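Local coordinates for protein succinate dehydrogenase subunit A (Mycolicibacterium smegmatis, PDB 7D6V) that probably oxidises succinate to fumarate on a covalently bound FAD and passes the electrons to the iron-sulfur subunit for quinone reduction, at residues K39-F42 and G43-H46; I140-T143 and L144-I148; G189-R192 and E193-N196; S219-S222 and W223-G227. All coordinates share one frame; numbering follows the deposited sequence.

Contact 1: residues K39-F42 and G43-H46; sequences KSLF and GKAH. With FAD (flavin-adenine dinucleotide), chain D.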
loop_
_atom_site.group_PDB
_atom_site.type_symbol
_atom_site.label_atom_id
_atom_site.label_comp_id
_atom_site.label_asym_id
_atom_site.label_seq_id
_atom_site.Cartn_x
_atom_site.Cartn_y
_atom_site.Cartn_z
ATOM N N LYS A 39 15.113 -4.732 -7.946
ATOM C CA LYS A 39 14.498 -5.348 -9.113
ATOM C C LYS A 39 13.150 -4.718 -9.441
ATOM O O LYS A 39 12.730 -4.727 -10.601
ATOM C CB LYS A 39 14.343 -6.849 -8.882
ATOM C CG LYS A 39 14.626 -7.698 -10.093
ATOM C CD LYS A 39 13.988 -9.060 -9.949
ATOM C CE LYS A 39 14.894 -10.019 -9.221
ATOM N NZ LYS A 39 14.261 -11.351 -9.056
ATOM N N SER A 40 12.473 -4.160 -8.444
ATOM C CA SER A 40 11.189 -3.495 -8.590
ATOM C C SER A 40 11.376 -1.985 -8.457
ATOM O O SER A 40 12.499 -1.477 -8.420
ATOM C CB SER A 40 10.196 -4.046 -7.564
ATOM O OG SER A 40 10.709 -3.949 -6.249
ATOM N N LEU A 41 10.264 -1.259 -8.414
ATOM C CA LEU A 41 10.326 0.173 -8.173
ATOM C C LEU A 41 10.722 0.450 -6.724
ATOM O O LEU A 41 10.607 -0.405 -5.843
ATOM C CB LEU A 41 8.981 0.833 -8.486
ATOM C CG LEU A 41 8.581 0.972 -9.957
ATOM C CD1 LEU A 41 7.182 1.548 -10.082
ATOM C CD2 LEU A 41 9.568 1.830 -10.709
ATOM N N PHE A 42 11.203 1.667 -6.488
ATOM C CA PHE A 42 11.665 2.055 -5.162
ATOM C C PHE A 42 10.503 2.070 -4.174
ATOM O O PHE A 42 9.495 2.747 -4.392
ATOM C CB PHE A 42 12.328 3.430 -5.227
ATOM C CG PHE A 42 13.113 3.792 -4.001
ATOM C CD1 PHE A 42 13.701 2.813 -3.223
ATOM C CD2 PHE A 42 13.269 5.115 -3.632
ATOM C CE1 PHE A 42 14.424 3.150 -2.098
ATOM C CE2 PHE A 42 13.992 5.456 -2.512
ATOM C CZ PHE A 42 14.568 4.471 -1.744
ATOM N N GLY A 43 10.652 1.324 -3.080
ATOM C CA GLY A 43 9.620 1.266 -2.066
ATOM C C GLY A 43 8.522 0.259 -2.311
ATOM O O GLY A 43 7.472 0.343 -1.671
ATOM N N LYS A 44 8.727 -0.696 -3.216
ATOM C CA LYS A 44 7.702 -1.669 -3.575
ATOM C C LYS A 44 8.174 -3.103 -3.355
ATOM O O LYS A 44 7.730 -4.020 -4.045
ATOM C CB LYS A 44 7.258 -1.472 -5.023
ATOM C CG LYS A 44 6.773 -0.073 -5.331
ATOM C CD LYS A 44 5.835 -0.066 -6.518
ATOM C CE LYS A 44 5.289 1.320 -6.776
ATOM N NZ LYS A 44 4.773 1.944 -5.535
ATOM N N ALA A 45 9.068 -3.312 -2.395
ATOM C CA ALA A 45 9.555 -4.645 -2.089
ATOM C C ALA A 45 8.504 -5.437 -1.314
ATOM O O ALA A 45 7.479 -4.906 -0.885
ATOM C CB ALA A 45 10.858 -4.570 -1.300
ATOM N N HIS A 46 8.781 -6.728 -1.125
ATOM C CA HIS A 46 7.828 -7.624 -0.478
ATOM C C HIS A 46 7.540 -7.230 0.965
ATOM O O HIS A 46 6.550 -7.696 1.537
ATOM C CB HIS A 46 8.354 -9.059 -0.540
ATOM C CG HIS A 46 7.391 -10.087 -0.035
ATOM N ND1 HIS A 46 6.446 -10.682 -0.840
ATOM C CD2 HIS A 46 7.241 -10.640 1.192
ATOM C CE1 HIS A 46 5.747 -11.549 -0.130
ATOM N NE2 HIS A 46 6.210 -11.544 1.106
HETATM P PA FAD D . 12.287 -7.812 0.651
HETATM O O1A FAD D . 12.088 -6.418 1.118
HETATM O O2A FAD D . 11.126 -8.726 0.579
HETATM O O5B FAD D . 12.882 -7.726 -0.828
HETATM C C5B FAD D . 14.256 -7.879 -1.135
HETATM C C4B FAD D . 14.667 -6.857 -2.181
HETATM O O4B FAD D . 15.702 -7.382 -3.006
HETATM C C3B FAD D . 13.562 -6.458 -3.129
HETATM O O3B FAD D . 13.633 -5.049 -3.285
HETATM C C2B FAD D . 13.937 -7.097 -4.440
HETATM O O2B FAD D . 13.476 -6.358 -5.564
HETATM C C1B FAD D . 15.435 -7.083 -4.367
HETATM N N9A FAD D . 16.022 -8.102 -5.251
HETATM C C8A FAD D . 15.786 -9.413 -5.220
HETATM N N7A FAD D . 16.497 -10.047 -6.170
HETATM C C5A FAD D . 17.203 -9.124 -6.829
HETATM C C6A FAD D . 18.159 -9.105 -7.946
HETATM N N6A FAD D . 18.520 -10.233 -8.577
HETATM N N1A FAD D . 18.661 -7.922 -8.319
HETATM C C2A FAD D . 18.329 -6.782 -7.709
HETATM N N3A FAD D . 17.470 -6.727 -6.693
HETATM C C4A FAD D . 16.887 -7.843 -6.217
HETATM N N1 FAD D . 6.991 -11.077 8.745
HETATM C C2 FAD D . 6.594 -10.631 9.953
HETATM O O2 FAD D . 7.433 -10.548 10.855
HETATM N N3 FAD D . 5.339 -10.276 10.227
HETATM C C4 FAD D . 4.378 -10.342 9.314
HETATM O O4 FAD D . 3.220 -10.005 9.591
HETATM C C4X FAD D . 4.716 -10.820 7.964
HETATM N N5 FAD D . 3.793 -10.909 6.995
HETATM C C5X FAD D . 4.137 -11.344 5.773
HETATM C C6 FAD D . 3.172 -11.427 4.783
HETATM C C7 FAD D . 3.515 -11.878 3.523
HETATM C C7M FAD D . 2.478 -11.974 2.443
HETATM C C8 FAD D . 4.909 -12.269 3.234
HETATM C C8M FAD D . 5.282 -12.758 1.866
HETATM C C9 FAD D . 5.878 -12.185 4.216
HETATM C C9A FAD D . 5.535 -11.737 5.475
HETATM N N10 FAD D . 6.512 -11.655 6.471
HETATM C C10 FAD D . 6.121 -11.192 7.730
HETATM C "C1'" FAD D . 7.897 -12.021 6.202
HETATM C "C2'" FAD D . 8.733 -10.756 6.040
HETATM O "O2'" FAD D . 7.972 -9.746 5.384
HETATM C "C3'" FAD D . 9.976 -10.986 5.200
HETATM O "O3'" FAD D . 10.831 -11.884 5.893
HETATM C "C4'" FAD D . 10.720 -9.679 4.976
HETATM O "O4'" FAD D . 9.886 -8.767 4.276
HETATM C "C5'" FAD D . 11.991 -9.866 4.172
HETATM O "O5'" FAD D . 12.483 -8.574 3.849
HETATM P P FAD D . 13.831 -8.340 3.032
HETATM O O1P FAD D . 14.218 -6.918 3.229
HETATM O O2P FAD D . 14.814 -9.400 3.378
HETATM O O3P FAD D . 13.421 -8.568 1.493
#

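Contact 2: residues I140-T143 and L144-I148; sequences IIRT and LQQKI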
loop_
_atom_site.group_PDB
_atom_site.type_symbol
_atom_site.label_atom_id
_atom_site.label_comp_id
_atom_site.label_asym_id
_atom_site.label_seq_id
_atom_site.Cartn_x
_atom_site.Cartn_y
_atom_site.Cartn_z
ATOM N N ILE A 140 7.153 0.563 7.780
ATOM C CA ILE A 140 8.599 0.392 7.895
ATOM C C ILE A 140 9.288 0.787 6.595
ATOM O O ILE A 140 10.261 1.554 6.592
ATOM C CB ILE A 140 8.933 -1.058 8.286
ATOM C CG1 ILE A 140 8.529 -1.325 9.731
ATOM C CG2 ILE A 140 10.409 -1.339 8.093
ATOM C CD1 ILE A 140 8.407 -2.784 10.043
ATOM N N ILE A 141 8.791 0.272 5.469
ATOM C CA ILE A 141 9.469 0.516 4.199
ATOM C C ILE A 141 9.318 1.975 3.773
ATOM O O ILE A 141 10.259 2.572 3.236
ATOM C CB ILE A 141 8.973 -0.472 3.125
ATOM C CG1 ILE A 141 9.927 -0.482 1.928
ATOM C CG2 ILE A 141 7.554 -0.162 2.696
ATOM C CD1 ILE A 141 9.759 -1.678 1.027
ATOM N N ARG A 142 8.151 2.582 4.025
ATOM C CA ARG A 142 7.978 4.001 3.737
ATOM C C ARG A 142 8.943 4.840 4.555
ATOM O O ARG A 142 9.567 5.770 4.033
ATOM C CB ARG A 142 6.546 4.433 4.040
ATOM C CG ARG A 142 5.574 4.284 2.903
ATOM C CD ARG A 142 5.873 5.184 1.722
ATOM N NE ARG A 142 5.082 4.740 0.581
ATOM C CZ ARG A 142 5.413 3.713 -0.191
ATOM N NH1 ARG A 142 6.529 3.044 0.040
ATOM N NH2 ARG A 142 4.634 3.359 -1.197
ATOM N N THR A 143 9.071 4.529 5.846
ATOM C CA THR A 143 9.959 5.291 6.709
ATOM C C THR A 143 11.402 5.184 6.241
ATOM O O THR A 143 12.119 6.188 6.182
ATOM C CB THR A 143 9.819 4.803 8.149
ATOM O OG1 THR A 143 8.430 4.711 8.482
ATOM C CG2 THR A 143 10.476 5.763 9.099
ATOM N N LEU A 144 11.839 3.976 5.884
ATOM C CA LEU A 144 13.215 3.806 5.424
ATOM C C LEU A 144 13.464 4.538 4.109
ATOM O O LEU A 144 14.500 5.198 3.946
ATOM C CB LEU A 144 13.536 2.321 5.290
ATOM C CG LEU A 144 13.603 1.556 6.611
ATOM C CD1 LEU A 144 13.731 0.072 6.355
ATOM C CD2 LEU A 144 14.754 2.051 7.461
ATOM N N GLN A 145 12.527 4.444 3.164
ATOM C CA GLN A 145 12.691 5.125 1.882
ATOM C C GLN A 145 12.731 6.642 2.056
ATOM O O GLN A 145 13.557 7.330 1.439
ATOM C CB GLN A 145 11.563 4.704 0.943
ATOM C CG GLN A 145 11.281 5.643 -0.204
ATOM C CD GLN A 145 9.966 5.329 -0.879
ATOM O OE1 GLN A 145 9.172 4.542 -0.372
ATOM N NE2 GLN A 145 9.729 5.939 -2.030
ATOM N N GLN A 146 11.860 7.181 2.910
ATOM C CA GLN A 146 11.861 8.617 3.147
ATOM C C GLN A 146 13.104 9.061 3.907
ATOM O O GLN A 146 13.577 10.184 3.712
ATOM C CB GLN A 146 10.590 9.018 3.888
ATOM C CG GLN A 146 9.353 8.941 3.019
ATOM C CD GLN A 146 8.075 8.896 3.819
ATOM O OE1 GLN A 146 8.100 8.795 5.043
ATOM N NE2 GLN A 146 6.947 8.964 3.131
ATOM N N LYS A 147 13.658 8.196 4.758
ATOM C CA LYS A 147 14.929 8.508 5.402
ATOM C C LYS A 147 16.060 8.567 4.381
ATOM O O LYS A 147 16.943 9.427 4.473
ATOM C CB LYS A 147 15.224 7.478 6.490
ATOM C CG LYS A 147 16.564 7.648 7.170
ATOM C CD LYS A 147 16.659 8.979 7.881
ATOM C CE LYS A 147 17.979 9.106 8.611
ATOM N NZ LYS A 147 18.180 10.467 9.163
ATOM N N ILE A 148 16.044 7.663 3.399
ATOM C CA ILE A 148 17.019 7.731 2.310
ATOM C C ILE A 148 16.888 9.050 1.559
ATOM O O ILE A 148 17.888 9.708 1.235
ATOM C CB ILE A 148 16.849 6.532 1.358
ATOM C CG1 ILE A 148 17.047 5.210 2.097
ATOM C CG2 ILE A 148 17.804 6.644 0.179
ATOM C CD1 ILE A 148 18.482 4.843 2.306
#

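Contact 3: residues G189-R192 and E193-N196; sequences GYYR and ETGN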
loop_
_atom_site.group_PDB
_atom_site.type_symbol
_atom_site.label_atom_id
_atom_site.label_comp_id
_atom_site.label_asym_id
_atom_site.label_seq_id
_atom_site.Cartn_x
_atom_site.Cartn_y
_atom_site.Cartn_z
ATOM N N GLY A 189 24.711 -6.720 -14.016
ATOM C CA GLY A 189 23.289 -6.891 -14.207
ATOM C C GLY A 189 22.802 -6.132 -15.418
ATOM O O GLY A 189 23.590 -5.646 -16.229
ATOM N N TYR A 190 21.481 -6.025 -15.525
ATOM C CA TYR A 190 20.861 -5.348 -16.652
ATOM C C TYR A 190 19.743 -4.445 -16.157
ATOM O O TYR A 190 19.154 -4.678 -15.099
ATOM C CB TYR A 190 20.305 -6.347 -17.682
ATOM C CG TYR A 190 19.214 -7.242 -17.142
ATOM C CD1 TYR A 190 19.518 -8.459 -16.558
ATOM C CD2 TYR A 190 17.880 -6.868 -17.214
ATOM C CE1 TYR A 190 18.528 -9.275 -16.061
ATOM C CE2 TYR A 190 16.886 -7.675 -16.716
ATOM C CZ TYR A 190 17.215 -8.880 -16.143
ATOM O OH TYR A 190 16.229 -9.695 -15.645
ATOM N N TYR A 191 19.458 -3.415 -16.943
ATOM C CA TYR A 191 18.292 -2.575 -16.715
ATOM C C TYR A 191 17.068 -3.242 -17.321
ATOM O O TYR A 191 17.097 -3.673 -18.475
ATOM C CB TYR A 191 18.493 -1.196 -17.338
ATOM C CG TYR A 191 19.504 -0.326 -16.635
ATOM C CD1 TYR A 191 20.726 -0.040 -17.221
ATOM C CD2 TYR A 191 19.225 0.229 -15.397
ATOM C CE1 TYR A 191 21.648 0.758 -16.589
ATOM C CE2 TYR A 191 20.142 1.030 -14.758
ATOM C CZ TYR A 191 21.350 1.293 -15.360
ATOM O OH TYR A 191 22.269 2.093 -14.726
ATOM N N ARG A 192 15.991 -3.331 -16.541
ATOM C CA ARG A 192 14.768 -3.926 -17.067
ATOM C C ARG A 192 14.210 -3.106 -18.220
ATOM O O ARG A 192 13.782 -3.665 -19.232
ATOM C CB ARG A 192 13.723 -4.067 -15.963
ATOM C CG ARG A 192 14.054 -5.094 -14.907
ATOM C CD ARG A 192 12.843 -5.367 -14.039
ATOM N NE ARG A 192 11.910 -6.279 -14.689
ATOM C CZ ARG A 192 10.619 -6.367 -14.391
ATOM N NH1 ARG A 192 10.100 -5.595 -13.450
ATOM N NH2 ARG A 192 9.847 -7.227 -15.036
ATOM N N GLU A 193 14.237 -1.779 -18.099
ATOM C CA GLU A 193 13.580 -0.922 -19.081
ATOM C C GLU A 193 14.206 -1.062 -20.464
ATOM O O GLU A 193 13.498 -1.166 -21.470
ATOM C CB GLU A 193 13.634 0.532 -18.617
ATOM C CG GLU A 193 13.374 1.539 -19.718
ATOM C CD GLU A 193 13.714 2.952 -19.306
ATOM O OE1 GLU A 193 14.290 3.128 -18.214
ATOM O OE2 GLU A 193 13.400 3.888 -20.070
ATOM N N THR A 194 15.536 -1.068 -20.536
ATOM C CA THR A 194 16.229 -1.032 -21.814
ATOM C C THR A 194 16.952 -2.322 -22.166
ATOM O O THR A 194 17.286 -2.518 -23.338
ATOM C CB THR A 194 17.246 0.118 -21.836
ATOM O OG1 THR A 194 18.083 0.042 -20.677
ATOM C CG2 THR A 194 16.534 1.455 -21.844
ATOM N N GLY A 195 17.201 -3.198 -21.198
ATOM C CA GLY A 195 17.973 -4.392 -21.456
ATOM C C GLY A 195 19.462 -4.171 -21.568
ATOM O O GLY A 195 20.173 -5.073 -22.022
ATOM N N ASN A 196 19.954 -3.004 -21.169
ATOM C CA ASN A 196 21.366 -2.674 -21.275
ATOM C C ASN A 196 22.107 -3.106 -20.019
ATOM O O ASN A 196 21.539 -3.160 -18.927
ATOM C CB ASN A 196 21.548 -1.174 -21.502
ATOM C CG ASN A 196 21.231 -0.761 -22.919
ATOM O OD1 ASN A 196 21.694 -1.377 -23.876
ATOM N ND2 ASN A 196 20.436 0.287 -23.064
#

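Contact 4: residues S219-S222 and W223-G227; sequences SSNS and WEYTG. With FAD (flavin-adenine dinucleotide), chain D.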
loop_
_atom_site.group_PDB
_atom_site.type_symbol
_atom_site.label_atom_id
_atom_site.label_comp_id
_atom_site.label_asym_id
_atom_site.label_seq_id
_atom_site.Cartn_x
_atom_site.Cartn_y
_atom_site.Cartn_z
ATOM N N SER A 219 1.901 -20.062 -3.133
ATOM C CA SER A 219 2.798 -19.268 -2.309
ATOM C C SER A 219 2.213 -17.877 -2.139
ATOM O O SER A 219 1.448 -17.404 -2.982
ATOM C CB SER A 219 4.196 -19.188 -2.929
ATOM O OG SER A 219 5.107 -18.563 -2.047
ATOM N N SER A 220 2.590 -17.229 -1.042
ATOM C CA SER A 220 2.174 -15.866 -0.749
ATOM C C SER A 220 3.207 -14.835 -1.177
ATOM O O SER A 220 3.054 -13.652 -0.862
ATOM C CB SER A 220 1.883 -15.717 0.744
ATOM O OG SER A 220 3.037 -15.987 1.515
ATOM N N ASN A 221 4.242 -15.250 -1.896
ATOM C CA ASN A 221 5.398 -14.404 -2.142
ATOM C C ASN A 221 5.260 -13.636 -3.453
ATOM O O ASN A 221 4.464 -13.980 -4.328
ATOM C CB ASN A 221 6.674 -15.242 -2.142
ATOM C CG ASN A 221 6.975 -15.844 -0.781
ATOM O OD1 ASN A 221 7.905 -16.628 -0.627
ATOM N ND2 ASN A 221 6.186 -15.473 0.218
ATOM N N SER A 222 6.063 -12.581 -3.574
ATOM C CA SER A 222 5.970 -11.624 -4.664
ATOM C C SER A 222 6.573 -12.183 -5.951
ATOM O O SER A 222 7.157 -13.267 -5.982
ATOM C CB SER A 222 6.675 -10.321 -4.290
ATOM O OG SER A 222 6.282 -9.871 -3.008
ATOM N N TRP A 223 6.427 -11.404 -7.025
ATOM C CA TRP A 223 7.044 -11.744 -8.303
ATOM C C TRP A 223 8.560 -11.846 -8.195
ATOM O O TRP A 223 9.185 -12.606 -8.941
ATOM C CB TRP A 223 6.654 -10.699 -9.352
ATOM C CG TRP A 223 7.594 -10.609 -10.512
ATOM C CD1 TRP A 223 7.606 -11.398 -11.621
ATOM C CD2 TRP A 223 8.668 -9.674 -10.674
ATOM N NE1 TRP A 223 8.618 -11.016 -12.464
ATOM C CE2 TRP A 223 9.286 -9.960 -11.903
ATOM C CE3 TRP A 223 9.168 -8.626 -9.896
ATOM C CZ2 TRP A 223 10.376 -9.235 -12.375
ATOM C CZ3 TRP A 223 10.247 -7.910 -10.365
ATOM C CH2 TRP A 223 10.841 -8.218 -11.592
ATOM N N GLU A 224 9.163 -11.108 -7.269
ATOM C CA GLU A 224 10.610 -10.984 -7.184
ATOM C C GLU A 224 11.269 -12.071 -6.343
ATOM O O GLU A 224 12.501 -12.109 -6.269
ATOM C CB GLU A 224 10.975 -9.609 -6.621
ATOM C CG GLU A 224 10.572 -9.410 -5.171
ATOM C CD GLU A 224 10.513 -7.949 -4.777
ATOM O OE1 GLU A 224 10.244 -7.662 -3.594
ATOM O OE2 GLU A 224 10.733 -7.087 -5.652
ATOM N N TYR A 225 10.496 -12.959 -5.721
ATOM C CA TYR A 225 11.055 -13.985 -4.839
ATOM C C TYR A 225 11.430 -15.225 -5.651
ATOM O O TYR A 225 10.865 -16.308 -5.502
ATOM C CB TYR A 225 10.069 -14.324 -3.729
ATOM C CG TYR A 225 10.237 -13.482 -2.490
ATOM C CD1 TYR A 225 10.781 -12.209 -2.562
ATOM C CD2 TYR A 225 9.852 -13.958 -1.247
ATOM C CE1 TYR A 225 10.934 -11.436 -1.435
ATOM C CE2 TYR A 225 10.003 -13.193 -0.115
ATOM C CZ TYR A 225 10.544 -11.933 -0.212
ATOM O OH TYR A 225 10.698 -11.167 0.918
ATOM N N THR A 226 12.427 -15.049 -6.514
ATOM C CA THR A 226 12.886 -16.113 -7.396
ATOM C C THR A 226 14.147 -16.798 -6.891
ATOM O O THR A 226 14.813 -17.492 -7.663
ATOM C CB THR A 226 13.123 -15.571 -8.807
ATOM O OG1 THR A 226 14.172 -14.597 -8.777
ATOM C CG2 THR A 226 11.860 -14.936 -9.355
ATOM N N GLY A 227 14.491 -16.623 -5.621
ATOM C CA GLY A 227 15.679 -17.243 -5.083
ATOM C C GLY A 227 16.975 -16.558 -5.440
ATOM O O GLY A 227 18.043 -17.135 -5.210
HETATM P PA FAD D . 12.287 -7.812 0.651
HETATM O O1A FAD D . 12.088 -6.418 1.118
HETATM O O2A FAD D . 11.126 -8.726 0.579
HETATM O O5B FAD D . 12.882 -7.726 -0.828
HETATM C C5B FAD D . 14.256 -7.879 -1.135
HETATM C C4B FAD D . 14.667 -6.857 -2.181
HETATM O O4B FAD D . 15.702 -7.382 -3.006
HETATM C C3B FAD D . 13.562 -6.458 -3.129
HETATM O O3B FAD D . 13.633 -5.049 -3.285
HETATM C C2B FAD D . 13.937 -7.097 -4.440
HETATM O O2B FAD D . 13.476 -6.358 -5.564
HETATM C C1B FAD D . 15.435 -7.083 -4.367
HETATM N N9A FAD D . 16.022 -8.102 -5.251
HETATM C C8A FAD D . 15.786 -9.413 -5.220
HETATM N N7A FAD D . 16.497 -10.047 -6.170
HETATM C C5A FAD D . 17.203 -9.124 -6.829
HETATM C C6A FAD D . 18.159 -9.105 -7.946
HETATM N N6A FAD D . 18.520 -10.233 -8.577
HETATM N N1A FAD D . 18.661 -7.922 -8.319
HETATM C C2A FAD D . 18.329 -6.782 -7.709
HETATM N N3A FAD D . 17.470 -6.727 -6.693
HETATM C C4A FAD D . 16.887 -7.843 -6.217
HETATM N N1 FAD D . 6.991 -11.077 8.745
HETATM C C2 FAD D . 6.594 -10.631 9.953
HETATM O O2 FAD D . 7.433 -10.548 10.855
HETATM N N3 FAD D . 5.339 -10.276 10.227
HETATM C C4 FAD D . 4.378 -10.342 9.314
HETATM O O4 FAD D . 3.220 -10.005 9.591
HETATM C C4X FAD D . 4.716 -10.820 7.964
HETATM N N5 FAD D . 3.793 -10.909 6.995
HETATM C C5X FAD D . 4.137 -11.344 5.773
HETATM C C6 FAD D . 3.172 -11.427 4.783
HETATM C C7 FAD D . 3.515 -11.878 3.523
HETATM C C7M FAD D . 2.478 -11.974 2.443
HETATM C C8 FAD D . 4.909 -12.269 3.234
HETATM C C8M FAD D . 5.282 -12.758 1.866
HETATM C C9 FAD D . 5.878 -12.185 4.216
HETATM C C9A FAD D . 5.535 -11.737 5.475
HETATM N N10 FAD D . 6.512 -11.655 6.471
HETATM C C10 FAD D . 6.121 -11.192 7.730
HETATM C "C1'" FAD D . 7.897 -12.021 6.202
HETATM C "C2'" FAD D . 8.733 -10.756 6.040
HETATM O "O2'" FAD D . 7.972 -9.746 5.384
HETATM C "C3'" FAD D . 9.976 -10.986 5.200
HETATM O "O3'" FAD D . 10.831 -11.884 5.893
HETATM C "C4'" FAD D . 10.720 -9.679 4.976
HETATM O "O4'" FAD D . 9.886 -8.767 4.276
HETATM C "C5'" FAD D . 11.991 -9.866 4.172
HETATM O "O5'" FAD D . 12.483 -8.574 3.849
HETATM P P FAD D . 13.831 -8.340 3.032
HETATM O O1P FAD D . 14.218 -6.918 3.229
HETATM O O2P FAD D . 14.814 -9.400 3.378
HETATM O O3P FAD D . 13.421 -8.568 1.493
#

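Contact 1: residues K39-F42 and G43-H46
The FAD site of this flavoprotein includes a type II beta turn from Leu41 to Lys44, which leads into the histidine that carries the flavin. Lys44 N closes the turn with a hydrogen bond to Leu41 O at 3.2 Å. Gly43 sits at the third position with phi 85°, the positive value that this place in a type II turn needs and that glycine takes readily. The side chains of Leu41 and Lys44 run side by side: Leu41 CD1 lies 3.8 Å from Lys44 CE, so leucine lines the aliphatic shaft of the lysine, whose NZ is hydrogen-bonded to the backbone carbonyls of Glu147 and Cys59 of the iron-sulfur subunit. Along the cofactor, Lys39 lays its CE by the adenine, 3.4 Å from FAD C5A, while NZ forms a salt bridge with Asp228; Lys39 N makes a weak hydrogen bond to the ribose FAD O2B. Ala45 is small enough to bring CB within 3.3 Å of the phosphate oxygen FAD O1A. With CG anti to the backbone N (chi1 -174°), the His46 ring reaches past the diphosphate to the flavin, and His46 NE2 is covalently joined to FAD C8M at 1.7 Å.

Contact 2: residues I140-T143 and L144-I148
Residues Ile140 to Ile148 form about two and a half turns in the first half of helix 136-159, where Ile140 O, Ile141 O, Arg142 O and Thr143 O accept from Leu144 N, Gln145 N, Gln146 N and Lys147 N in turn, the first at 3.0 Å and the other three at 2.9 Å. Ile140 and Leu144, one turn apart, point the same way from the helix, and Ile140 CG2 touches Leu144 CD1 at 4.0 Å; branched apolar chains suit this buried stripe. A polar stripe holds Arg142, Gln145 and Gln146. The bend of Arg142 at chi2 (-65°) carries the guanidinium alongside Gln145 and sets Arg142 NH1 3.1 Å from Gln145 OE1. The guanidinium and amide planes are nearly perpendicular, at 87°, and the approach is too poorly angled for a hydrogen bond. The same NH1 makes a weak hydrogen bond to Gly43 O, while Gln145 NE2 is hydrogen-bonded to Glu147 of the iron-sulfur subunit. Gln146 passes its CG over the helix backbone, 3.3 Å from Arg142 O, and offers OE1 to Arg143 of that other subunit; long amides thus let this stripe serve the subunit interface. Thr143 turns its OG1 back to Glu139 O, a common way for threonine to satisfy its hydroxyl within a helix. The helix packs Leu144 and Ile148 against helix 18-30, which probably carries the glycine-rich Rossmann-type turn at its start, and Ile140 and Thr143 against Leu101 of helix 84-102.

Contact 3: residues G189-R192 and E193-N196
A tight beta hairpin joins strand 184-191 to strand 197-200, and Tyr191 holds its loop through its backbone N and O. Tyr191 N donates to Asn196 O at 2.9 Å, and Tyr191 O accepts from Gly195 N at 2.8 Å. Between them the chain coils in right-handed helical conformation through Arg192, Glu193 and Thr194, then reverses at Gly195, whose phi of 77° favours glycine and lets the backbone rejoin the strand direction. Asn196 O also receives a CA-H...O contact from Tyr190 CA at 3.2 Å. The backbone of the turn brings Tyr191 CB to 3.6 Å from Thr194 OG1, and with CG beside the backbone N (chi1 -71°) the Tyr191 ring swings so that its CD1 lies 3.6 Å from Asn196 O; the phenol oxygen continues to Glu5, a hydrogen bond to the start of the chain. Tyr190, on the other strand face, turns its aromatic ring to Trp534 and His535 of helix 532-556. Arg192 packs on Phe530, while Glu193 lies on Met98 of the iron-sulfur subunit. Helical residues closed by a glycine of positive phi are typical of four-residue hairpin loops, here linking two antiparallel strands of the mixed sheet that flanks the FAD-binding fold.

Contact 4: residues S219-S222 and W223-G227
Asn221 keeps its CG anti to the carbonyl carbon (chi1 -66°) and Tyr225 swings its ring back at chi1 -90°, which brings the asparagine amide up against the ring. The two side chains cross at about a right angle, with planes 73° apart, and Asn221 OD1 lies in the ring plane at the edge, 3.4 Å from Tyr225 CD2. An amide suits the place because its other arm, ND2, can donate to His388 O while OD1 meets the ring edge. Ser222 to Tyr225 form a type I beta turn, whose closing hydrogen bond from Tyr225 N to Ser222 O is weak at 3.4 Å; Tyr225 in turn centres an inverse gamma turn. This loop belongs to the FAD pocket and grips the cofactor at two points. Extended beyond CG, Glu224 carries its carboxylate to the ribose, and FAD O2B donates to Glu224 OE2 at 2.8 Å, a carboxylate being well suited to accept from a ribose hydroxyl. Tyr225 OH donates to the phosphate oxygen FAD O2A at 2.5 Å, and that oxygen lies in the plane of the phenol ring. Ser222 OG faces ND1 of His46, the flavin-bearing histidine, in a probable hydrogen bond whose modelled length is doubtfully short, while Trp223 turns outward to meet the ring of Trp52 of the iron-sulfur subunit.

Overall arrangement
Contacts 1 and 4 work on the same FAD, with centres about 12 Å apart: 39-46 borders it from adenine to flavin, and 219-227 binds ribose and phosphate. They are also tied directly, Ser40 OG lying 3.2 Å from Glu224 OE2, so that one carboxylate oxygen meets both the serine and the ribose. Contact 2 backs contact 1, also about 12 Å away centre to centre, with Phe42 CE2 3.6 Å from Gln145 CG; the side chain of Ile141 is about 5 Å from FAD. Contact 3 is peripheral, yet its Arg192 reaches both loops: CD is 3.5 Å from Lys39 O and NH1 3.3 Å from Trp223 CH2. Contacts 2 and 3 do not touch, their nearest atoms being about 15 Å apart.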